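Local coordinates for vacuolar protein sorting-associated protein 54 (Mus musculus, PDB 3N1E) that probably acts as a subunit of the GARP tethering complex in retrograde transport from endosomes to the trans-Golgi network, at residues 47-52 / 112-117. Numbering follows the deposited sequence.
Sequences APVPSP and VTADVA
Asp115, on helix 107-124, reaches out to Ser51 with both carboxylate oxygens and illustrates how one acid can hold the turn of chain that starts another helix. Its OD1 accepts the backbone N-H of Ser51 on the syn lone pair, with Ser51 N 2.9 Å from Asp115 OD1 and a nearly straight angle of 164° at the hydrogen. The second oxygen takes the hydroxyl: Ser51 OG lies 2.6 Å from Asp115 OD2, again on the syn side, and is tilted 20° out of the carboxylate plane. Two adjacent donors of one residue thus grip the two oxygens and fix the rotation of the group. Ser51 is also the N-cap of helix 52-68. With chi1 at 61°, its OG sits between the backbone N and the carbonyl carbon, and from there it donates to Asp115 while accepting the N-H of Phe54 in the first turn. Asp115 OD2 has a second partner as well, the phenol of Tyr43, earlier in the same interhelical loop.

Carbon atoms of Val49 and Pro50 pack against OD1 of Asp115. Val49, its side chain crossing that of Asp115 obliquely, brings CG1, anti to the backbone N, to 3.5 Å from Asp115 OD1 and to 3.9 Å from Ala114 CB. Pro50, which follows a cis peptide bond, adds its backbone, with CA 3.3 Å from Asp115 OD1.

In this C-terminal, all-helical domain of Vps54, the contact joins the loop after helix 17-40 to a helix some sixty residues further along the chain. Asp115 is buried without a positively charged partner across this contact; three neutral donors, one N-H and two hydroxyls, meet its oxygens, a setting that would be consistent with a carboxylate stabilised by hydrogen bonds while it positions the capping serine.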
loop_
_atom_site.group_PDB
_atom_site.type_symbol
_atom_site.label_atom_id
_atom_site.label_comp_id
_atom_site.label_asym_id
_atom_site.label_seq_id
_atom_site.Cartn_x
_atom_site.Cartn_y
_atom_site.Cartn_z
ATOM N N ALA A 47 -1.328 -7.989 21.741
ATOM C CA ALA A 47 -0.091 -7.283 22.006
ATOM C C ALA A 47 1.076 -8.268 21.933
ATOM O O ALA A 47 0.885 -9.457 22.179
ATOM C CB ALA A 47 -0.173 -6.622 23.379
ATOM N N PRO A 48 2.290 -7.775 21.644
ATOM C CA PRO A 48 2.630 -6.356 21.482
ATOM C C PRO A 48 2.416 -5.828 20.064
ATOM O O PRO A 48 2.237 -6.610 19.137
ATOM C CB PRO A 48 4.120 -6.331 21.819
ATOM C CG PRO A 48 4.607 -7.651 21.272
ATOM C CD PRO A 48 3.490 -8.636 21.543
ATOM N N VAL A 49 2.414 -4.499 19.941
ATOM C CA VAL A 49 2.241 -3.796 18.666
ATOM C C VAL A 49 3.547 -3.025 18.435
ATOM O O VAL A 49 4.039 -2.364 19.357
ATOM C CB VAL A 49 1.048 -2.821 18.710
ATOM C CG1 VAL A 49 1.065 -1.813 17.531
ATOM C CG2 VAL A 49 -0.271 -3.592 18.705
ATOM N N PRO A 50 4.091 -3.085 17.201
ATOM C CA PRO A 50 3.478 -3.764 16.048
ATOM C C PRO A 50 3.529 -5.295 16.111
ATOM O O PRO A 50 4.527 -5.844 16.564
ATOM C CB PRO A 50 4.303 -3.275 14.863
ATOM C CG PRO A 50 5.676 -2.936 15.483
ATOM C CD PRO A 50 5.359 -2.399 16.852
ATOM N N SER A 51 2.449 -5.943 15.685
ATOM C CA SER A 51 2.382 -7.403 15.621
ATOM C C SER A 51 3.395 -7.931 14.585
ATOM O O SER A 51 3.822 -7.198 13.680
ATOM C CB SER A 51 0.967 -7.819 15.204
ATOM O OG SER A 51 0.682 -7.277 13.914
ATOM N N PRO A 52 3.764 -9.213 14.687
ATOM C CA PRO A 52 4.648 -9.758 13.641
ATOM C C PRO A 52 4.090 -9.566 12.218
ATOM O O PRO A 52 4.875 -9.238 11.290
ATOM C CB PRO A 52 4.733 -11.251 14.008
ATOM C CG PRO A 52 4.534 -11.262 15.499
ATOM C CD PRO A 52 3.530 -10.178 15.787
ATOM N N VAL A 112 -6.098 -3.117 17.225
ATOM C CA VAL A 112 -6.061 -2.960 15.784
ATOM C C VAL A 112 -5.742 -1.497 15.423
ATOM O O VAL A 112 -4.916 -1.242 14.560
ATOM C CB VAL A 112 -7.370 -3.416 15.156
ATOM C CG1 VAL A 112 -7.346 -3.153 13.654
ATOM C CG2 VAL A 112 -7.578 -4.907 15.446
ATOM N N THR A 113 -6.397 -0.556 16.104
ATOM C CA THR A 113 -6.122 0.886 15.884
ATOM C C THR A 113 -4.622 1.175 16.027
ATOM O O THR A 113 -4.038 1.923 15.235
ATOM C CB THR A 113 -6.957 1.736 16.809
ATOM O OG1 THR A 113 -8.338 1.502 16.461
ATOM C CG2 THR A 113 -6.633 3.254 16.634
ATOM N N ALA A 114 -4.013 0.544 17.029
ATOM C CA ALA A 114 -2.577 0.711 17.296
ATOM C C ALA A 114 -1.706 0.113 16.159
ATOM O O ALA A 114 -0.732 0.728 15.688
ATOM C CB ALA A 114 -2.228 0.040 18.642
ATOM N N ASP A 115 -2.051 -1.100 15.746
ATOM C CA ASP A 115 -1.298 -1.774 14.665
ATOM C C ASP A 115 -1.442 -0.942 13.378
ATOM O O ASP A 115 -0.474 -0.726 12.652
ATOM C CB ASP A 115 -1.826 -3.210 14.505
ATOM C CG ASP A 115 -0.742 -4.289 14.658
ATOM O OD1 ASP A 115 0.458 -3.979 14.839
ATOM O OD2 ASP A 115 -1.137 -5.486 14.586
ATOM N N VAL A 116 -2.642 -0.441 13.122
ATOM C CA VAL A 116 -2.875 0.394 11.943
ATOM C C VAL A 116 -2.101 1.704 12.044
ATOM O O VAL A 116 -1.573 2.176 11.044
ATOM C CB VAL A 116 -4.379 0.637 11.740
ATOM C CG1 VAL A 116 -4.633 1.754 10.726
ATOM C CG2 VAL A 116 -5.018 -0.687 11.315
ATOM N N ALA A 117 -1.999 2.269 13.240
ATOM C CA ALA A 117 -1.151 3.473 13.411
ATOM C C ALA A 117 0.315 3.215 13.055
ATOM O O ALA A 117 0.983 4.091 12.501
ATOM C CB ALA A 117 -1.257 4.023 14.815
#